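Local coordinates for protein glycosyl hydrolase (Rhizobium leguminosarum bv. trifolii, PDB 5NDX) that probably hydrolyses O-glycosidic bonds, as a bacterial orthologue of human alpha-L-iduronidase in glycoside hydrolase family 39, at residues N63-K68 against Y73-L78; G102-Y107 against R114-L119; N161-C166 against L177-P182. The protein carries 2 engineered substitutions. All coordinates share one frame; numbering follows the deposited sequence.

Contact 1: N63-K68 against Y73-L78. Unlike the reference sequence in segment 63-68: L65 (reference Val).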
# COMPACT_ATOMS: atom_id res chain seq x y z
N ASN A 63 -21.39 8.16 4.55
CA ASN A 63 -22.40 7.24 5.13
C ASN A 63 -22.19 7.03 6.61
O ASN A 63 -23.07 6.54 7.25
CB ASN A 63 -22.43 5.87 4.43
CG ASN A 63 -23.00 5.95 3.03
OD1 ASN A 63 -23.55 6.97 2.61
ND2 ASN A 63 -22.87 4.88 2.29
N LEU A 64 -21.02 7.37 7.13
CA LEU A 64 -20.80 7.35 8.56
C LEU A 64 -21.53 8.50 9.30
O LEU A 64 -21.69 8.42 10.51
CB LEU A 64 -19.29 7.43 8.89
CG LEU A 64 -18.47 6.22 8.40
CD1 LEU A 64 -17.00 6.35 8.78
CD2 LEU A 64 -19.06 4.88 8.88
N LEU A 65 -21.92 9.55 8.59
CA LEU A 65 -22.64 10.66 9.20
C LEU A 65 -24.13 10.35 9.23
O LEU A 65 -24.62 9.57 8.44
CB LEU A 65 -22.41 11.94 8.41
CG LEU A 65 -21.00 12.54 8.38
CD1 LEU A 65 -21.07 13.89 7.72
CD2 LEU A 65 -20.39 12.64 9.76
N SER A 66 -24.84 10.99 10.14
CA SER A 66 -26.31 11.00 10.06
C SER A 66 -26.82 12.40 10.44
O SER A 66 -26.12 13.16 11.14
CB SER A 66 -26.93 9.88 10.92
OG SER A 66 -26.49 10.05 12.24
N ALA A 67 -27.97 12.76 9.87
CA ALA A 67 -28.61 14.07 10.14
C ALA A 67 -29.04 14.08 11.58
O ALA A 67 -29.73 13.17 12.01
CB ALA A 67 -29.84 14.27 9.28
N LYS A 68 -28.58 15.09 12.32
CA LYS A 68 -29.25 15.50 13.55
C LYS A 68 -30.12 16.69 13.12
O LYS A 68 -29.57 17.76 12.79
CB LYS A 68 -28.24 15.86 14.66
CG LYS A 68 -27.78 14.64 15.47
CD LYS A 68 -27.44 14.94 16.94
CE LYS A 68 -25.98 15.35 17.13
NZ LYS A 68 -25.66 16.58 16.36
N TYR A 73 -24.97 17.42 11.87
CA TYR A 73 -24.83 15.98 11.71
C TYR A 73 -24.31 15.38 12.97
O TYR A 73 -23.73 16.08 13.78
CB TYR A 73 -23.85 15.71 10.59
CG TYR A 73 -24.30 16.24 9.26
CD1 TYR A 73 -25.17 15.51 8.46
CD2 TYR A 73 -23.88 17.49 8.83
CE1 TYR A 73 -25.58 15.99 7.23
CE2 TYR A 73 -24.30 17.99 7.62
CZ TYR A 73 -25.14 17.23 6.81
OH TYR A 73 -25.54 17.73 5.59
N ASP A 74 -24.54 14.10 13.15
CA ASP A 74 -23.82 13.35 14.16
C ASP A 74 -22.49 12.91 13.49
O ASP A 74 -22.51 12.07 12.61
CB ASP A 74 -24.63 12.14 14.61
CG ASP A 74 -23.93 11.34 15.72
OD1 ASP A 74 -22.76 11.58 16.06
OD2 ASP A 74 -24.58 10.45 16.30
N TRP A 75 -21.36 13.46 13.96
CA TRP A 75 -20.03 13.20 13.42
C TRP A 75 -19.29 12.05 14.12
O TRP A 75 -18.12 11.77 13.78
CB TRP A 75 -19.13 14.45 13.52
CG TRP A 75 -19.63 15.59 12.76
CD1 TRP A 75 -20.57 16.50 13.21
CD2 TRP A 75 -19.29 15.98 11.42
NE1 TRP A 75 -20.81 17.43 12.23
CE2 TRP A 75 -20.06 17.14 11.13
CE3 TRP A 75 -18.45 15.47 10.44
CZ2 TRP A 75 -19.99 17.79 9.89
CZ3 TRP A 75 -18.37 16.12 9.21
CH2 TRP A 75 -19.13 17.29 8.95
N SER A 76 -19.90 11.41 15.12
CA SER A 76 -19.12 10.58 16.03
C SER A 76 -18.51 9.33 15.35
O SER A 76 -17.43 8.94 15.74
CB SER A 76 -19.95 10.20 17.25
OG SER A 76 -21.06 9.45 16.84
N LEU A 77 -19.18 8.72 14.36
CA LEU A 77 -18.60 7.59 13.63
C LEU A 77 -17.47 8.01 12.69
O LEU A 77 -16.45 7.31 12.62
CB LEU A 77 -19.67 6.77 12.87
CG LEU A 77 -20.76 6.16 13.76
CD1 LEU A 77 -21.74 5.30 12.93
CD2 LEU A 77 -20.18 5.34 14.92
N LEU A 78 -17.64 9.14 12.02
CA LEU A 78 -16.61 9.68 11.16
C LEU A 78 -15.37 10.06 11.96
O LEU A 78 -14.25 9.79 11.52
CB LEU A 78 -17.11 10.83 10.26
CG LEU A 78 -16.15 11.33 9.17
CD1 LEU A 78 -15.68 10.21 8.21
CD2 LEU A 78 -16.76 12.45 8.35
O HOH W 1 -20.96 9.84 12.39
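L65 turns CG anti to its carbonyl carbon (chi1 -66°), and both of its methyls then lie against W75. CD1 sits over a face of the six-membered ring, 4.1 Å from the centroid, in a CH-pi contact. CD2 comes within 3.5 Å of W75 CE3 and also touches CB of L78. D74 N donates to S66 O at 2.7 Å and 159°, a bond between two short, weakly bonded strands of a hairpin. K68 NZ donates to Y73 O at 3.3 Å from above the carbonyl plane, but this lysine is poorly ordered. With CG anti to its own backbone N (chi1 -178°), D74 turns its carboxylate to S76. OD1 accepts from S76 N at 3.0 Å and from S76 OG at 2.8 Å, both on one face of the carboxylate, and so caps the start of helix 76-87. An alanine here has no carboxylate, and would probably leave S76 N without its cap and S76 OG freer to turn. A bridging water donates to L64 O and D74 O and accepts from L77 N at 2.9 Å. The contact is thus two-sided: L65 supplies an apolar face, which L119 of helix 110-131 continues, while main-chain polar groups are met by the hairpin bond and the water.

Contact 2: G102-Y107 against R114-L119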
# COMPACT_ATOMS: atom_id res chain seq x y z
N GLY A 102 -29.54 9.43 3.81
CA GLY A 102 -30.22 9.58 2.51
C GLY A 102 -30.69 10.99 2.12
O GLY A 102 -31.50 11.14 1.24
N LEU A 103 -30.18 12.03 2.75
CA LEU A 103 -30.69 13.40 2.54
C LEU A 103 -30.53 13.95 1.14
O LEU A 103 -31.27 14.86 0.79
CB LEU A 103 -29.97 14.39 3.44
CG LEU A 103 -30.60 14.74 4.78
CD1 LEU A 103 -31.14 13.51 5.50
CD2 LEU A 103 -29.55 15.47 5.60
N PHE A 104 -29.54 13.50 0.39
CA PHE A 104 -29.28 14.07 -0.93
C PHE A 104 -29.99 13.22 -1.98
O PHE A 104 -29.83 12.02 -2.01
CB PHE A 104 -27.76 14.22 -1.15
CG PHE A 104 -27.15 15.26 -0.24
CD1 PHE A 104 -26.78 14.93 1.07
CD2 PHE A 104 -27.01 16.56 -0.66
CE1 PHE A 104 -26.27 15.89 1.93
CE2 PHE A 104 -26.50 17.53 0.20
CZ PHE A 104 -26.13 17.20 1.49
N THR A 105 -30.87 13.84 -2.77
CA THR A 105 -31.66 13.15 -3.81
C THR A 105 -31.61 13.76 -5.22
O THR A 105 -32.06 13.14 -6.16
CB THR A 105 -33.13 13.10 -3.36
OG1 THR A 105 -33.55 14.43 -3.04
CG2 THR A 105 -33.28 12.21 -2.12
N ASP A 106 -30.98 14.93 -5.38
CA ASP A 106 -31.07 15.70 -6.62
C ASP A 106 -30.02 16.80 -6.66
O ASP A 106 -30.19 17.85 -6.03
CB ASP A 106 -32.48 16.31 -6.78
CG ASP A 106 -32.70 16.98 -8.15
OD1 ASP A 106 -31.89 16.78 -9.09
OD2 ASP A 106 -33.72 17.70 -8.28
N TYR A 107 -28.97 16.59 -7.44
CA TYR A 107 -27.86 17.56 -7.51
C TYR A 107 -28.11 18.70 -8.50
O TYR A 107 -27.29 19.60 -8.62
CB TYR A 107 -26.51 16.85 -7.76
CG TYR A 107 -25.96 16.21 -6.49
CD1 TYR A 107 -25.32 16.98 -5.53
CD2 TYR A 107 -26.10 14.84 -6.25
CE1 TYR A 107 -24.83 16.41 -4.36
CE2 TYR A 107 -25.60 14.26 -5.09
CZ TYR A 107 -24.97 15.06 -4.15
OH TYR A 107 -24.48 14.52 -3.00
N ARG A 114 -26.09 23.53 -2.51
CA ARG A 114 -25.59 24.41 -1.44
C ARG A 114 -25.44 23.72 -0.07
O ARG A 114 -24.54 24.06 0.70
CB ARG A 114 -26.48 25.67 -1.29
CG ARG A 114 -26.01 26.84 -2.15
CD ARG A 114 -26.80 28.15 -1.92
NE ARG A 114 -27.44 28.49 -3.19
CZ ARG A 114 -28.65 28.10 -3.58
NH1 ARG A 114 -29.49 27.46 -2.77
NH2 ARG A 114 -29.05 28.42 -4.79
N ARG A 115 -26.34 22.80 0.23
CA ARG A 115 -26.26 21.98 1.42
C ARG A 115 -25.00 21.02 1.38
O ARG A 115 -24.30 20.85 2.39
CB ARG A 115 -27.57 21.20 1.54
CG ARG A 115 -27.75 20.37 2.80
CD ARG A 115 -29.23 20.05 3.15
NE ARG A 115 -29.31 19.18 4.35
CZ ARG A 115 -28.99 19.54 5.61
NH1 ARG A 115 -28.57 20.78 5.91
NH2 ARG A 115 -29.09 18.67 6.61
N TRP A 116 -24.71 20.46 0.21
CA TRP A 116 -23.51 19.65 -0.03
C TRP A 116 -22.24 20.48 0.17
O TRP A 116 -21.35 20.06 0.90
CB TRP A 116 -23.51 19.01 -1.43
CG TRP A 116 -22.38 18.04 -1.58
CD1 TRP A 116 -21.16 18.27 -2.15
CD2 TRP A 116 -22.36 16.68 -1.12
NE1 TRP A 116 -20.39 17.14 -2.09
CE2 TRP A 116 -21.09 16.15 -1.45
CE3 TRP A 116 -23.29 15.87 -0.45
CZ2 TRP A 116 -20.73 14.82 -1.14
CZ3 TRP A 116 -22.93 14.54 -0.16
CH2 TRP A 116 -21.66 14.03 -0.52
N ARG A 117 -22.20 21.67 -0.45
CA ARG A 117 -21.12 22.62 -0.22
C ARG A 117 -20.90 22.83 1.29
O ARG A 117 -19.75 22.80 1.79
CB ARG A 117 -21.38 23.94 -0.93
CG ARG A 117 -20.35 25.04 -0.67
CD ARG A 117 -20.96 26.46 -0.79
NE ARG A 117 -22.07 26.68 0.15
CZ ARG A 117 -23.04 27.61 0.00
NH1 ARG A 117 -23.08 28.44 -1.04
NH2 ARG A 117 -24.02 27.70 0.90
N ASP A 118 -22.00 23.00 2.00
CA ASP A 118 -21.90 23.29 3.43
C ASP A 118 -21.40 22.07 4.22
O ASP A 118 -20.69 22.25 5.18
CB ASP A 118 -23.24 23.76 4.00
CG ASP A 118 -23.66 25.15 3.48
OD1 ASP A 118 -22.83 25.93 2.94
OD2 ASP A 118 -24.85 25.46 3.65
N LEU A 119 -21.79 20.87 3.81
CA LEU A 119 -21.26 19.63 4.40
C LEU A 119 -19.71 19.54 4.25
O LEU A 119 -18.98 19.31 5.22
CB LEU A 119 -21.97 18.43 3.78
CG LEU A 119 -21.32 17.07 4.04
CD1 LEU A 119 -21.30 16.80 5.53
CD2 LEU A 119 -22.09 16.03 3.26
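F104, Y107 and W116 form an aromatic cluster between a loop and a helix of the TIM barrel. The loop follows strand 91-95 and leads into helix 110-131. The cluster is the tight part of the contact. W116 drives its edge into the face of F104, with CE3 over the ring centre, 3.5 Å above the plane. This is a T-shaped pair: the planes stand at 90° and the centroids are 4.9 Å apart. CG of W116 is anti to its own backbone N (chi1 -172°), which turns the indole toward the loop. F104 CE2 also comes within 3.4 Å of the backbone N of W116. Y107 adds a second edge-to-face pair, its own edge turned to a face of W116. L119 CD2 lies near the rim of the opposite face, and Y162 of helix 155-171 also meets the W116 ring.

The looser part lies toward L103 and R115, which are both partly exposed. The extended R115 chain lays CG 3.8 Å from F104 CZ. Its guanidinium is met at the edge by a leucine methyl, L103 CD2, 3.4 Å from NH2. R115 also packs on Y73, and its NH1 makes a weak hydrogen bond to A71 O. Back at the tight end, Y107 OH stands over the rim of the six-membered ring of W116, only 3.1 Å from CE3.

Contact 3: N161-C166 against L177-P182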
# COMPACT_ATOMS: atom_id res chain seq x y z
N ASN A 161 -22.39 20.01 -11.00
CA ASN A 161 -22.79 20.87 -9.85
C ASN A 161 -22.22 20.34 -8.52
O ASN A 161 -21.88 21.11 -7.63
CB ASN A 161 -24.31 20.88 -9.66
CG ASN A 161 -25.08 21.57 -10.77
OD1 ASN A 161 -24.55 22.37 -11.56
ND2 ASN A 161 -26.36 21.28 -10.80
N TYR A 162 -22.28 19.03 -8.37
CA TYR A 162 -21.63 18.32 -7.26
C TYR A 162 -20.14 18.68 -7.14
O TYR A 162 -19.67 19.02 -6.05
CB TYR A 162 -21.90 16.81 -7.38
CG TYR A 162 -20.88 15.95 -6.67
CD1 TYR A 162 -20.95 15.73 -5.28
CD2 TYR A 162 -19.86 15.36 -7.38
CE1 TYR A 162 -20.00 14.94 -4.64
CE2 TYR A 162 -18.91 14.58 -6.75
CZ TYR A 162 -18.98 14.40 -5.38
OH TYR A 162 -18.02 13.62 -4.81
N TYR A 163 -19.42 18.64 -8.26
CA TYR A 163 -17.99 19.06 -8.31
C TYR A 163 -17.82 20.51 -7.84
O TYR A 163 -17.00 20.83 -6.95
CB TYR A 163 -17.38 18.86 -9.73
CG TYR A 163 -15.89 19.06 -9.71
CD1 TYR A 163 -15.04 18.02 -9.33
CD2 TYR A 163 -15.34 20.31 -9.94
CE1 TYR A 163 -13.68 18.21 -9.22
CE2 TYR A 163 -14.00 20.51 -9.83
CZ TYR A 163 -13.15 19.45 -9.47
OH TYR A 163 -11.79 19.64 -9.33
N ASP A 164 -18.67 21.39 -8.38
CA ASP A 164 -18.70 22.81 -8.00
C ASP A 164 -18.86 23.01 -6.52
O ASP A 164 -18.21 23.85 -5.94
CB ASP A 164 -19.86 23.54 -8.71
CG ASP A 164 -19.68 23.65 -10.21
OD1 ASP A 164 -18.53 23.72 -10.66
OD2 ASP A 164 -20.70 23.69 -10.95
N ALA A 165 -19.74 22.21 -5.93
CA ALA A 165 -20.07 22.28 -4.50
C ALA A 165 -18.90 21.78 -3.64
O ALA A 165 -18.58 22.40 -2.61
CB ALA A 165 -21.32 21.46 -4.23
N CYS A 166 -18.30 20.65 -4.07
CA CYS A 166 -17.05 20.19 -3.43
C CYS A 166 -15.99 21.29 -3.40
O CYS A 166 -15.44 21.55 -2.35
CB CYS A 166 -16.47 18.97 -4.16
SG CYS A 166 -17.49 17.53 -3.99
N LEU A 177 -6.50 23.23 -0.15
CA LEU A 177 -6.82 21.82 0.05
C LEU A 177 -6.99 21.19 -1.35
O LEU A 177 -7.89 21.61 -2.11
CB LEU A 177 -8.09 21.61 0.87
CG LEU A 177 -7.95 22.16 2.29
CD1 LEU A 177 -9.30 22.22 2.99
CD2 LEU A 177 -6.92 21.41 3.13
N PRO A 178 -6.14 20.22 -1.70
CA PRO A 178 -6.24 19.77 -3.11
C PRO A 178 -7.54 19.01 -3.45
O PRO A 178 -8.08 18.29 -2.61
CB PRO A 178 -5.02 18.86 -3.26
CG PRO A 178 -4.10 19.24 -2.17
CD PRO A 178 -4.98 19.61 -1.03
N MET A 179 -8.09 19.31 -4.62
CA MET A 179 -9.31 18.71 -5.09
C MET A 179 -9.08 18.16 -6.48
O MET A 179 -8.42 18.79 -7.30
CB MET A 179 -10.43 19.72 -5.19
CG MET A 179 -11.75 19.11 -5.66
SD MET A 179 -12.40 17.88 -4.49
CE MET A 179 -13.63 17.02 -5.48
N GLY A 180 -9.65 17.00 -6.75
CA GLY A 180 -9.52 16.40 -8.06
C GLY A 180 -10.54 15.35 -8.33
O GLY A 180 -11.42 15.09 -7.50
N GLY A 181 -10.44 14.76 -9.51
CA GLY A 181 -11.42 13.82 -9.97
C GLY A 181 -11.21 13.53 -11.43
O GLY A 181 -10.19 13.93 -12.00
N PRO A 182 -12.15 12.86 -12.06
CA PRO A 182 -13.41 12.36 -11.50
C PRO A 182 -13.39 10.96 -10.88
O PRO A 182 -14.42 10.49 -10.40
CB PRO A 182 -14.33 12.33 -12.72
CG PRO A 182 -13.41 12.13 -13.89
CD PRO A 182 -12.04 12.63 -13.51
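M179, at the start of strand 179-184, makes most of the contact with helix 161-166, where it meets Y163 and C166. Its CG lies anti to its own backbone N (chi1 -179°), which sends the chain out toward the helix. A bend at chi2 (64°) then brings the methyl CE to C166 and Y163. CG touches Y163 OH at 3.7 Å. The methyl CE lies 3.7 Å from C166 CB and 3.9 Å from Y163 CE1. Y163 and M179 run past each other in opposite directions. The phenol end is not left to the methionine: Y163 OH is hydrogen-bonded to R213 O.

G180 comes next. Its CA is 4.2 Å from Y163 OH, and its carbonyl oxygen lies at the edge of the tyrosine ring. At G181 a side chain would point toward the helix, near Y163. P182 follows a cis peptide bond and packs on F192 of helix 190-200 and on Y159.

Helix 161-166 and strand 179-182 run nearly antiparallel, at 164°, with their axes 9.9 Å apart. They belong to the beta-alpha-beta unit of strand 140-142, helix 155-171 and strand 179-184 in the TIM barrel. Helix 190-200 packs on Y163 through L195 and C199, and helix 110-131 packs on C166 through W116.

Contacts 1 and 2 meet directly: L65 CD1 lies 3.6 Å from L119 CD1, and Y73 also packs on L119. Contacts 2 and 3 meet where W116 of helix 110-131 packs on Y162 and C166 of helix 155-171; the loop residue Y107 also probably accepts, through O, from N161 ND2 at 2.9 Å. Contacts 1 and 3 do not touch; their nearest atoms are about 11 Å apart. Contact 1 is only partly buried and mixes apolar packing with backbone bonds and a water. Contact 2 is buried and mainly aromatic, though its arginine end is partly exposed. Contact 3 is buried and mainly apolar, a sulfur-containing side chain joining a barrel strand to its helix.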